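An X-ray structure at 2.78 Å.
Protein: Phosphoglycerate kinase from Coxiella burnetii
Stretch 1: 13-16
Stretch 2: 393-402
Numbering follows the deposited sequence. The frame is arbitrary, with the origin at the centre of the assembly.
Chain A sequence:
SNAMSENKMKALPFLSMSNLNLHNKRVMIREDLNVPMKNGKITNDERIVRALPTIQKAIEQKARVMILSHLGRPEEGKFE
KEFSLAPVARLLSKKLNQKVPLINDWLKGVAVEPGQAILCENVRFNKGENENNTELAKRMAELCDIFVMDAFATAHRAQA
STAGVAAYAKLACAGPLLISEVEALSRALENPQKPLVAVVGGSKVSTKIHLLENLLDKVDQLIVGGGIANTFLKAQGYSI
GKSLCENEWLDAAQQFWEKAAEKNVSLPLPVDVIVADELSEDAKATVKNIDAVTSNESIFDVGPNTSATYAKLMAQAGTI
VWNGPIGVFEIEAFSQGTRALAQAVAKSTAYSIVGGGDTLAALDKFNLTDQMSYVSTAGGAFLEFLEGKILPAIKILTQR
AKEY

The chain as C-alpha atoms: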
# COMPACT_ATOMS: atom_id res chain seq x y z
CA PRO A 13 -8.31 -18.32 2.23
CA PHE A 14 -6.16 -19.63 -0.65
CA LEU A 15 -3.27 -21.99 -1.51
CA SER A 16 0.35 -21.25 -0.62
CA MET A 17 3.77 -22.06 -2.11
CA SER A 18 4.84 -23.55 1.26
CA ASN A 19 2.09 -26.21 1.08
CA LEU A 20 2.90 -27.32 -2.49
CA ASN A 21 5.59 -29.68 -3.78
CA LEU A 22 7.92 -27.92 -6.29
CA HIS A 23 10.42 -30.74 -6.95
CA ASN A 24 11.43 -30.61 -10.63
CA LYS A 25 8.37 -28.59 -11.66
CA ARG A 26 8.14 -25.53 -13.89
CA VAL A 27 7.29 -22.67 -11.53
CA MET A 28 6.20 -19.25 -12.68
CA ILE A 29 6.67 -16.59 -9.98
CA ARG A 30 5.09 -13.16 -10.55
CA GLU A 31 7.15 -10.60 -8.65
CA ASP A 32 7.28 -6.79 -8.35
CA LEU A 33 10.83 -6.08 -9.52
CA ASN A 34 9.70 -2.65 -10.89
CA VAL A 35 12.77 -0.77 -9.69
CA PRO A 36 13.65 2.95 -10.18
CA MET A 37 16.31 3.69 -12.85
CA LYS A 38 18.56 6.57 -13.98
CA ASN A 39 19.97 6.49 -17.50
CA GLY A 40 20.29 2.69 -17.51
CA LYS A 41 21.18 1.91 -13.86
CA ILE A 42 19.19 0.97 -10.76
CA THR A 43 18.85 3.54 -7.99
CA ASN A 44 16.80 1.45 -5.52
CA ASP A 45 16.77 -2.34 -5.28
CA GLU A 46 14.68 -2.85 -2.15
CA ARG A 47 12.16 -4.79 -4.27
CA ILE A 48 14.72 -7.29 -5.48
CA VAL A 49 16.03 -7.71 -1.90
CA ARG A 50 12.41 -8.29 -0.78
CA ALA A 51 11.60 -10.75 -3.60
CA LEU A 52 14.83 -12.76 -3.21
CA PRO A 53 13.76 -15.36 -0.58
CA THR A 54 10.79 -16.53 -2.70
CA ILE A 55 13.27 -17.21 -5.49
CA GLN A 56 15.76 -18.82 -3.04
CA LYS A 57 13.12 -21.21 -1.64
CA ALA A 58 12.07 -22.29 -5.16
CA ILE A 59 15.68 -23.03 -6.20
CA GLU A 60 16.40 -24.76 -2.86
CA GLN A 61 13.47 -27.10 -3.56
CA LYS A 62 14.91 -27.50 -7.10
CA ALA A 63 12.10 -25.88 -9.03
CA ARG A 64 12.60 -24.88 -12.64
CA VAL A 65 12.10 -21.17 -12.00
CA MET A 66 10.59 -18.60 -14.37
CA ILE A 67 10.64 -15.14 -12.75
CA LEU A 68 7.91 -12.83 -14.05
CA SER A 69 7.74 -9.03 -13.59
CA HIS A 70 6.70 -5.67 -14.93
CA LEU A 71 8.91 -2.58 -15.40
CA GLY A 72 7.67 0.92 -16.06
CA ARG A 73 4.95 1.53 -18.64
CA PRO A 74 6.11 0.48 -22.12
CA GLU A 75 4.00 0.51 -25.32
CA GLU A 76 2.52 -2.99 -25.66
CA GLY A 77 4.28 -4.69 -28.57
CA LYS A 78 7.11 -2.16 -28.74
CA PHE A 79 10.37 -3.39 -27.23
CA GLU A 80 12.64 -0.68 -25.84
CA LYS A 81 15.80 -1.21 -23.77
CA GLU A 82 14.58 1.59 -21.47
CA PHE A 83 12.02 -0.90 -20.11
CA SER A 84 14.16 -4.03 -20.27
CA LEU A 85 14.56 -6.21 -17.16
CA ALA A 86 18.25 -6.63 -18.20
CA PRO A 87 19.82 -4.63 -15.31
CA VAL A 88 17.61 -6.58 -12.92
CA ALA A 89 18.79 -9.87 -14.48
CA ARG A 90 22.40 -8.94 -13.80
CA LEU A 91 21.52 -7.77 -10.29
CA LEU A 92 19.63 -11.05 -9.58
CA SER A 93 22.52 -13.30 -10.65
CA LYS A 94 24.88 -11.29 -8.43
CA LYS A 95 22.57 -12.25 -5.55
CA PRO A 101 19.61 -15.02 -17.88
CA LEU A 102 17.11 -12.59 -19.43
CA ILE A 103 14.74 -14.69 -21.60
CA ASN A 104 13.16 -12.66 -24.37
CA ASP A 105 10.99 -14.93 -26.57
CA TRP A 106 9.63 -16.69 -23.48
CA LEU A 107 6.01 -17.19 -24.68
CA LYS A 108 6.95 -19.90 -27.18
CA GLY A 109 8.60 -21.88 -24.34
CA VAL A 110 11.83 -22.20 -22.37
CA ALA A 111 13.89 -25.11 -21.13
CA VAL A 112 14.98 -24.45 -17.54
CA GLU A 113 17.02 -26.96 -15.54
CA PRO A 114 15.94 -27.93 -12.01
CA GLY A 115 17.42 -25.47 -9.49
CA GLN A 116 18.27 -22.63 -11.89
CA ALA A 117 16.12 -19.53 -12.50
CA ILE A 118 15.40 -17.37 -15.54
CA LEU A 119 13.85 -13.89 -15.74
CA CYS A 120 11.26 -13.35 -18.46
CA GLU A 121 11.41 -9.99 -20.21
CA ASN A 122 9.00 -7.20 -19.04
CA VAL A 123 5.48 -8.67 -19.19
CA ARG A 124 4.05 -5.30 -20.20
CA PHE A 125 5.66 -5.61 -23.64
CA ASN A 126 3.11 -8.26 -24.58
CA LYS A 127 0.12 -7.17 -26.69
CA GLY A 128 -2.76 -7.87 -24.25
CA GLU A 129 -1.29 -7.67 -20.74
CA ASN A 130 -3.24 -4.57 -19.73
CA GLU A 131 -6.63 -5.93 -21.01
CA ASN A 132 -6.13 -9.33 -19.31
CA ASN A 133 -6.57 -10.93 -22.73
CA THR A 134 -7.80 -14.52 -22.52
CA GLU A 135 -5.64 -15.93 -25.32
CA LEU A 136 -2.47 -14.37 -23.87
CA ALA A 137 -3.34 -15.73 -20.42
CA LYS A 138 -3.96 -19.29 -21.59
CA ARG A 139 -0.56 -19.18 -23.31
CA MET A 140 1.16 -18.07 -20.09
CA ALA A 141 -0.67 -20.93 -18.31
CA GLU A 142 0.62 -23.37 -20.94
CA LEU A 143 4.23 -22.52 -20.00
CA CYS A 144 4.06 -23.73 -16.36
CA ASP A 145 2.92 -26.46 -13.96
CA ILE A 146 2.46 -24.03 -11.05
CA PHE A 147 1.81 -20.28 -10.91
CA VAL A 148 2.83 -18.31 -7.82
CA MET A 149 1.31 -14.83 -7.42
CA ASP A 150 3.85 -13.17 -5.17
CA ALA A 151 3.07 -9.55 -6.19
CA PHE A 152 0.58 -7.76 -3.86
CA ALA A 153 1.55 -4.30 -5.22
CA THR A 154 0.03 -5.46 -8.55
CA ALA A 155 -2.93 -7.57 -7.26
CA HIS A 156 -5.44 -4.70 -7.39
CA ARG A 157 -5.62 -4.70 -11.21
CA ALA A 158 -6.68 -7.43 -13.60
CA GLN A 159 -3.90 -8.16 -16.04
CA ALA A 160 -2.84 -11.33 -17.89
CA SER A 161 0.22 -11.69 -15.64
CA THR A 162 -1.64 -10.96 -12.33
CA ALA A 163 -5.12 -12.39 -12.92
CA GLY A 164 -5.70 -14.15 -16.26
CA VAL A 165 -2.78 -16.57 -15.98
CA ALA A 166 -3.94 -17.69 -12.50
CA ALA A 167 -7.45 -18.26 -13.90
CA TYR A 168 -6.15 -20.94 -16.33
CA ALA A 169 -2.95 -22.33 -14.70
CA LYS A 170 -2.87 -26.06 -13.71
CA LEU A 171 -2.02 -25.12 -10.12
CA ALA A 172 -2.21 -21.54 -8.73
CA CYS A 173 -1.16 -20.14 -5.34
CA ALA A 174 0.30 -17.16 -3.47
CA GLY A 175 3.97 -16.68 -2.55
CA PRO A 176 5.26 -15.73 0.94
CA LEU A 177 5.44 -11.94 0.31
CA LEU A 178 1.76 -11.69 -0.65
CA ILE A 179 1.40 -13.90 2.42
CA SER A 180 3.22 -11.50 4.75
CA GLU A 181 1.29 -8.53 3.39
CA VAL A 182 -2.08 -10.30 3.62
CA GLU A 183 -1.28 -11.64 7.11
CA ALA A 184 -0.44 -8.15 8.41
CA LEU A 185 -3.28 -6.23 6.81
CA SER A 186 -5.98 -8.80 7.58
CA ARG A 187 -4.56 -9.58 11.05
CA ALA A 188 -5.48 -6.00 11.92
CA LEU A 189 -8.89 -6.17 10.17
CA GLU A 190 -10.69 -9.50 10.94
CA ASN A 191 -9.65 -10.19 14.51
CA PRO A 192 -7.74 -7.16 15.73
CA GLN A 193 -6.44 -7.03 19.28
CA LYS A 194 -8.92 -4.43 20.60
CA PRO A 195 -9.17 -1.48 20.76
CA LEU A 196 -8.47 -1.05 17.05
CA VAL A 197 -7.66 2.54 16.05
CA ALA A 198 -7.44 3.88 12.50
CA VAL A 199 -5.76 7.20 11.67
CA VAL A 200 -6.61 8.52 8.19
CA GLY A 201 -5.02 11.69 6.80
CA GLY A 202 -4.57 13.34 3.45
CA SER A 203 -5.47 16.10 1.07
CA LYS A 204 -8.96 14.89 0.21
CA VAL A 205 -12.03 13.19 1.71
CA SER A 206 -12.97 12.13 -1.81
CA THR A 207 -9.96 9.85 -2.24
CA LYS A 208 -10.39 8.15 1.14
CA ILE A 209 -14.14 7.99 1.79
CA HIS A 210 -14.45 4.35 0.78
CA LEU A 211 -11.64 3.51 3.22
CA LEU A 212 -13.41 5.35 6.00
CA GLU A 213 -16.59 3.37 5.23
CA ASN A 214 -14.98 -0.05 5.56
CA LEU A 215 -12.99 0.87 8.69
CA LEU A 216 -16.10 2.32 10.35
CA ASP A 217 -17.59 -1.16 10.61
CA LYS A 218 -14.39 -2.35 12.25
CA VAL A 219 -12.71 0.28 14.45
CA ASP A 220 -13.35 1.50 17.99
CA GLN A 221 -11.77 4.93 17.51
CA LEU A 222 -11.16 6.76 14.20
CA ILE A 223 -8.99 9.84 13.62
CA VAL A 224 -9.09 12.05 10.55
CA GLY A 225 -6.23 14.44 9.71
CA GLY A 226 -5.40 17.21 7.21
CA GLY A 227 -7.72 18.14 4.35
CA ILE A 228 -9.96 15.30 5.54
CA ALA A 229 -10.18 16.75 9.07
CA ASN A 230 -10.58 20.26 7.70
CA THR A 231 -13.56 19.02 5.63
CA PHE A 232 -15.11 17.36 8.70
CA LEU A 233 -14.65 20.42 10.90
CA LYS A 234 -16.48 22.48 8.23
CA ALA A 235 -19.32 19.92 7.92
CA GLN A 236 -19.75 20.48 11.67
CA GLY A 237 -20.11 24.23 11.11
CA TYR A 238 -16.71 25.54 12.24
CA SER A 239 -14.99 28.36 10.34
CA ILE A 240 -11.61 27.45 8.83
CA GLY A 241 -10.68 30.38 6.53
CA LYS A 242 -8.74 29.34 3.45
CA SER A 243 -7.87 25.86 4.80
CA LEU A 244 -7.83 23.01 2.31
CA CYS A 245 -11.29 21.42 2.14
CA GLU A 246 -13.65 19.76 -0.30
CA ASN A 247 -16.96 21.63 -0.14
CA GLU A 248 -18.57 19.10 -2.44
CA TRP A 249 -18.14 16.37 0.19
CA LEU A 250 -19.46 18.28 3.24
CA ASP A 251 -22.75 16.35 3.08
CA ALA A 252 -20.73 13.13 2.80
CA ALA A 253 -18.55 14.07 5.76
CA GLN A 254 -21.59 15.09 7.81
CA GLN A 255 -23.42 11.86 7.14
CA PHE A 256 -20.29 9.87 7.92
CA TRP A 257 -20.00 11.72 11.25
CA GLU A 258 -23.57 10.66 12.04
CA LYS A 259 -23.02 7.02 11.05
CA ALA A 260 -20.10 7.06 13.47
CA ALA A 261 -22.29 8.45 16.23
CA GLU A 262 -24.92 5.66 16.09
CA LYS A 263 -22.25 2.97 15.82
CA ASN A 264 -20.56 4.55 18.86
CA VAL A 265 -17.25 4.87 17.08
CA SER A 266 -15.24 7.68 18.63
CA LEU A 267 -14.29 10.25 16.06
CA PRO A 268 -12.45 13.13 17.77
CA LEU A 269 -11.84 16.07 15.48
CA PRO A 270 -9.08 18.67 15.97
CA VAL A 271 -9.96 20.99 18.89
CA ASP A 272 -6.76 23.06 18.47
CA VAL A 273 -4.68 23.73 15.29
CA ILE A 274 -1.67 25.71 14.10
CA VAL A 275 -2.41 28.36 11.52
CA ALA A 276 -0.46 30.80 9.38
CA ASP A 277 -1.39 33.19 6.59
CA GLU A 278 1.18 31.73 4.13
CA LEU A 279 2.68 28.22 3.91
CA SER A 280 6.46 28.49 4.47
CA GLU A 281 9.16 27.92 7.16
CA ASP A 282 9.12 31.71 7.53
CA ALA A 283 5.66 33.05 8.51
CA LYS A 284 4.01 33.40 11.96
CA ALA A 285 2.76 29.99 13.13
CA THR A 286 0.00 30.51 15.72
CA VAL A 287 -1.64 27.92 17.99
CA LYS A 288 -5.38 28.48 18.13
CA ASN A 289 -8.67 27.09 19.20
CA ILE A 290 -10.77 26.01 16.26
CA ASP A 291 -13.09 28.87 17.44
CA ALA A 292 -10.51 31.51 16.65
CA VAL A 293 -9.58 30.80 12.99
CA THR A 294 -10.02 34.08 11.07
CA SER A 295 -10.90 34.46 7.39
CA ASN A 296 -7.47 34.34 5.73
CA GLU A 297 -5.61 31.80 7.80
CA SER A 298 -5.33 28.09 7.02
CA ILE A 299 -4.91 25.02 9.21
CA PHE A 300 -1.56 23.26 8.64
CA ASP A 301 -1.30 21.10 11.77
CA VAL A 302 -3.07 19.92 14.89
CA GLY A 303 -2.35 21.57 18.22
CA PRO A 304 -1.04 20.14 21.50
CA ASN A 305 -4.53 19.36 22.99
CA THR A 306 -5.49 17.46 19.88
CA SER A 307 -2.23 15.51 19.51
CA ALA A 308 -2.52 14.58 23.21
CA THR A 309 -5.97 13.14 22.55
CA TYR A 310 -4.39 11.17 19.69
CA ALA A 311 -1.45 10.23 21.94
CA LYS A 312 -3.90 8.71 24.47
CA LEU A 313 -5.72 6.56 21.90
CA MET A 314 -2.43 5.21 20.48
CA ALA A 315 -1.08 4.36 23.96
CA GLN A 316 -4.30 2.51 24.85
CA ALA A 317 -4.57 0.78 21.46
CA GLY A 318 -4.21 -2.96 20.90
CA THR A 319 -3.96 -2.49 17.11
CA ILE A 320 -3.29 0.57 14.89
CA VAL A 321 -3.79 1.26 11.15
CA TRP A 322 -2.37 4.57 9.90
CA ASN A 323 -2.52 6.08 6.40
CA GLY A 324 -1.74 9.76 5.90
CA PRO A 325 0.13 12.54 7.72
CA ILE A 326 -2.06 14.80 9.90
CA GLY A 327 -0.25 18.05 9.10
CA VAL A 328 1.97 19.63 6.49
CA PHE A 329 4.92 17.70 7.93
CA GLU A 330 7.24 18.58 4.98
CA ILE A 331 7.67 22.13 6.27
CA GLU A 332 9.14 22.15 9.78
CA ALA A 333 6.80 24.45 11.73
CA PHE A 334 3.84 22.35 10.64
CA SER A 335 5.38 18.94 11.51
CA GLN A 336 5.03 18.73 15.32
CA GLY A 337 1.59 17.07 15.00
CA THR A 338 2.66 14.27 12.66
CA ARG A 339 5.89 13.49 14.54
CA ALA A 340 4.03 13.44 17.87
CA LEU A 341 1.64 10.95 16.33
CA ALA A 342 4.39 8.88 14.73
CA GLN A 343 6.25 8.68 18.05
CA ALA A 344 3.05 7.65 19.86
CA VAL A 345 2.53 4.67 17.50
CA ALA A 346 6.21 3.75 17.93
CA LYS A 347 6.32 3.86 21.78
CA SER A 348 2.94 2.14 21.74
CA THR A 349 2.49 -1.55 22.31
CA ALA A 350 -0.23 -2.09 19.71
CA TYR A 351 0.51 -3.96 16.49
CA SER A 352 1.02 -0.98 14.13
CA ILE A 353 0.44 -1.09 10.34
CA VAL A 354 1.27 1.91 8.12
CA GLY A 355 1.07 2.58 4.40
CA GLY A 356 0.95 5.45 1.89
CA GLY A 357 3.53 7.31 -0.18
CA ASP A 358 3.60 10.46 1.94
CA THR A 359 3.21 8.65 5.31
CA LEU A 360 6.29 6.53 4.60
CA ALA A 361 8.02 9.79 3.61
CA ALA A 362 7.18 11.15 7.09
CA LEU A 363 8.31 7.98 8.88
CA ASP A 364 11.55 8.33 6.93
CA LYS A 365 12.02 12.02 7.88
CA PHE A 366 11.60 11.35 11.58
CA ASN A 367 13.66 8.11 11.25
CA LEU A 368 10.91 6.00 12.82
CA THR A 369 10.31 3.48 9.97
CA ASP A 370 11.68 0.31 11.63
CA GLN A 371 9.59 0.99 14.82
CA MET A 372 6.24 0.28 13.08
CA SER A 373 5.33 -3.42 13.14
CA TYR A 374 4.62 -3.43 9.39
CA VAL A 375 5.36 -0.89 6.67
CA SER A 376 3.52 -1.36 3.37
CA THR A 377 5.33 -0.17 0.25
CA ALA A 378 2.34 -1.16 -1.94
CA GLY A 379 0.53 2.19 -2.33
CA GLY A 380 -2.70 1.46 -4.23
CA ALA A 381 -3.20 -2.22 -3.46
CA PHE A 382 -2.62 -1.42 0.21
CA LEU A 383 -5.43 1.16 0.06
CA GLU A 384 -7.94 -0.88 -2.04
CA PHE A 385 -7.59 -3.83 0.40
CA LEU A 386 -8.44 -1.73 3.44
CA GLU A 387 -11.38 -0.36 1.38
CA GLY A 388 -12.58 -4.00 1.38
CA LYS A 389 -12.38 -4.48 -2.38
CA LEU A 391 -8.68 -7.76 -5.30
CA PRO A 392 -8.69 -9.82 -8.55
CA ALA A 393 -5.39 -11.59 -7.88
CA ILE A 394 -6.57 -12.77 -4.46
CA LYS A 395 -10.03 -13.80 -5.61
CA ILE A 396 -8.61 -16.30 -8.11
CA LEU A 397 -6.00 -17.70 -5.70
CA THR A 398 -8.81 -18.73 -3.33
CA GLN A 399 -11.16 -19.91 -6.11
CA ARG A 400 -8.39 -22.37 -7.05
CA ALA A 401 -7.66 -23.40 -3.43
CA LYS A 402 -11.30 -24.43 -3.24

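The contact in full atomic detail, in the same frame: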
# COMPACT_ATOMS: atom_id res chain seq x y z
N PRO A 13 -7.58 -18.93 3.33
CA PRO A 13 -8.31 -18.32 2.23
C PRO A 13 -7.95 -18.93 0.88
O PRO A 13 -8.85 -19.24 0.10
CB PRO A 13 -7.90 -16.83 2.29
CG PRO A 13 -6.82 -16.73 3.33
CD PRO A 13 -6.44 -18.11 3.78
N PHE A 14 -6.65 -19.09 0.62
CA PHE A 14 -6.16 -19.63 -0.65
C PHE A 14 -4.90 -20.49 -0.46
O PHE A 14 -4.34 -20.55 0.64
CB PHE A 14 -5.87 -18.49 -1.64
CG PHE A 14 -5.11 -17.35 -1.06
CD1 PHE A 14 -3.77 -17.49 -0.74
CD2 PHE A 14 -5.72 -16.12 -0.85
CE1 PHE A 14 -3.05 -16.44 -0.20
CE2 PHE A 14 -5.01 -15.06 -0.32
CZ PHE A 14 -3.67 -15.22 0.00
N LEU A 15 -4.46 -21.13 -1.54
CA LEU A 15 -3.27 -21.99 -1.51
C LEU A 15 -1.96 -21.20 -1.43
O LEU A 15 -1.87 -20.07 -1.91
CB LEU A 15 -3.22 -22.89 -2.76
CG LEU A 15 -4.31 -23.95 -2.88
CD1 LEU A 15 -4.27 -24.61 -4.24
CD2 LEU A 15 -4.17 -24.97 -1.78
N SER A 16 -0.95 -21.85 -0.86
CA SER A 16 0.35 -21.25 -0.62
C SER A 16 1.47 -22.08 -1.25
O SER A 16 1.33 -23.29 -1.45
CB SER A 16 0.59 -21.13 0.88
OG SER A 16 1.93 -20.76 1.15
N ALA A 393 -6.43 -10.59 -8.05
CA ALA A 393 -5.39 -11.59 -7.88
C ALA A 393 -5.75 -12.56 -6.77
O ALA A 393 -5.61 -13.77 -6.93
CB ALA A 393 -4.07 -10.94 -7.57
N ILE A 394 -6.23 -12.01 -5.66
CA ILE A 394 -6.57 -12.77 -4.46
C ILE A 394 -7.81 -13.64 -4.66
O ILE A 394 -7.87 -14.79 -4.21
CB ILE A 394 -6.81 -11.83 -3.27
CG1 ILE A 394 -5.48 -11.18 -2.85
CG2 ILE A 394 -7.43 -12.58 -2.09
CD1 ILE A 394 -5.62 -9.75 -2.34
N LYS A 395 -8.80 -13.08 -5.34
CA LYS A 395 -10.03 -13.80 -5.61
C LYS A 395 -9.70 -15.14 -6.26
O LYS A 395 -10.11 -16.20 -5.77
CB LYS A 395 -10.95 -12.98 -6.51
CG LYS A 395 -12.40 -13.42 -6.45
CD LYS A 395 -13.24 -12.82 -7.58
CE LYS A 395 -14.73 -13.09 -7.36
NZ LYS A 395 -15.53 -12.99 -8.61
N ILE A 396 -8.92 -15.10 -7.34
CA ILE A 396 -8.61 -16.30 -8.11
C ILE A 396 -7.78 -17.29 -7.30
O ILE A 396 -8.01 -18.50 -7.41
CB ILE A 396 -7.91 -15.97 -9.45
CG1 ILE A 396 -8.74 -14.98 -10.27
CG2 ILE A 396 -7.68 -17.24 -10.28
CD1 ILE A 396 -8.20 -14.74 -11.66
N LEU A 397 -6.85 -16.80 -6.49
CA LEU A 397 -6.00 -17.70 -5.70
C LEU A 397 -6.81 -18.56 -4.73
O LEU A 397 -6.46 -19.72 -4.48
CB LEU A 397 -4.92 -16.92 -4.95
CG LEU A 397 -3.77 -16.38 -5.80
CD1 LEU A 397 -2.78 -15.62 -4.93
CD2 LEU A 397 -3.06 -17.49 -6.56
N THR A 398 -7.89 -17.99 -4.19
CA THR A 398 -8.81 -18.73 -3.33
C THR A 398 -9.73 -19.66 -4.14
O THR A 398 -9.87 -20.84 -3.81
CB THR A 398 -9.69 -17.79 -2.49
OG1 THR A 398 -10.46 -16.96 -3.37
CG2 THR A 398 -8.83 -16.91 -1.58
N GLN A 399 -10.34 -19.12 -5.19
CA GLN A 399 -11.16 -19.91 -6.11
C GLN A 399 -10.49 -21.23 -6.52
O GLN A 399 -11.16 -22.23 -6.72
CB GLN A 399 -11.45 -19.13 -7.40
CG GLN A 399 -12.52 -18.08 -7.30
CD GLN A 399 -12.65 -17.27 -8.59
OE1 GLN A 399 -12.32 -17.75 -9.67
NE2 GLN A 399 -13.13 -16.03 -8.48
N ARG A 400 -9.16 -21.20 -6.67
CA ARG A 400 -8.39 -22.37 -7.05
C ARG A 400 -8.07 -23.27 -5.84
O ARG A 400 -8.04 -24.50 -5.97
CB ARG A 400 -7.09 -21.95 -7.75
CG ARG A 400 -7.31 -21.19 -9.07
CD ARG A 400 -8.03 -22.03 -10.13
NE ARG A 400 -7.42 -23.36 -10.24
CZ ARG A 400 -6.25 -23.61 -10.81
NH1 ARG A 400 -5.53 -22.65 -11.37
NH2 ARG A 400 -5.80 -24.85 -10.83
N ALA A 401 -7.84 -22.66 -4.68
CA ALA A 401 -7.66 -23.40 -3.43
C ALA A 401 -8.86 -24.30 -3.17
O ALA A 401 -8.72 -25.50 -2.87
CB ALA A 401 -7.47 -22.43 -2.26
N LYS A 402 -10.04 -23.70 -3.29
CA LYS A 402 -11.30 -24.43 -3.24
C LYS A 402 -11.27 -25.66 -4.14
O LYS A 402 -11.75 -26.73 -3.76
CB LYS A 402 -12.43 -23.50 -3.68
CG LYS A 402 -13.82 -23.96 -3.25
CD LYS A 402 -14.77 -22.79 -3.19
CE LYS A 402 -16.10 -23.18 -2.56
NZ LYS A 402 -16.94 -21.97 -2.30

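Residues 13-16 form an irregular, extended segment near the N-terminus, and residues 393-401 belong to a helix close to the C-terminus, so the contact joins parts of the chain at least 380 residues apart. Together the two stretches bury 341 Å² of surface, counting both sides. No hydrogen bond crosses between them; the evidence for association is therefore the close approach of apolar groups. The backbones come nearest at Phe-14 and Thr-398, whose CA atoms are 3.9 Å apart, a distance short enough that no long side chain can lie between the segment and the helix at this point.

The helix presents Ile-394, Leu-397, Thr-398 and Ala-401, a spacing of three and four residues that places them along one side. The CA-to-CB bonds of Leu-397 and Ala-401 point toward the segment, whereas those of Lys-395, Ile-396 and Gln-399 point away. Backbone bonds hold this surface in shape, among them Thr-398 N to Ile-394 O at 3.2 Å and Ala-401 N to Leu-397 O at 3.3 Å.

Pro-13 contributes at the margin. Its CB lies 4.0 Å from Thr-398 CG2, a contact between ring carbon and methyl. The carbonyl is modelled too close to the same methyl, and at 2.78 Å resolution that approach carries no interpretive weight.

Phe-14 gives up the most area, 89 Å², and meets the helix with both backbone and ring. Its CA is 3.5 Å from Ala-401 CB, the methyl that is the whole of that side chain. Its CB sits 3.8 Å from Leu-397 CB and 3.2 Å from Leu-397 O. With chi1 at 47° (p) and chi2 at 71°, the ring runs back along the helix toward Ile-394, where Phe-14 CE2 is 3.9 Å from Ile-394 CG2. Thr-398 CG2 lies at the ring edge, near the ring plane, 3.3 Å from Phe-14 CD2; Leu-397 CB and Ile-394 CG2 approach obliquely. The Thr-398 hydroxyl is engaged within the helix: OG1 donates to Lys-395 O at 2.5 Å, with chi1 at 60° (p). The residue thus satisfies its polar atom locally while its methyl, CG2, lies at the edge of the Phe-14 ring.

Leu-15 continues the apolar contact at Ala-401. Its CA-to-CB bond points sideways, but the end of the side chain comes nearer, and with chi1 at -67° (m), CG lies 3.6 Å from Ala-401 CB. The backbone approaches the same methyl, with Leu-15 N 3.4 Å from Ala-401 CB. Further out, with chi2 at 171° (t), Leu-15 CD1 reaches within 4.1 Å of Arg-400 O, while the end of the Arg-400 side chain leads away and its guanidinium is hydrogen-bonded elsewhere in the structure.

The contact ends before Ser-16, whose side chain comes no nearer than 8.7 Å, from its CB to Leu-397 CD1.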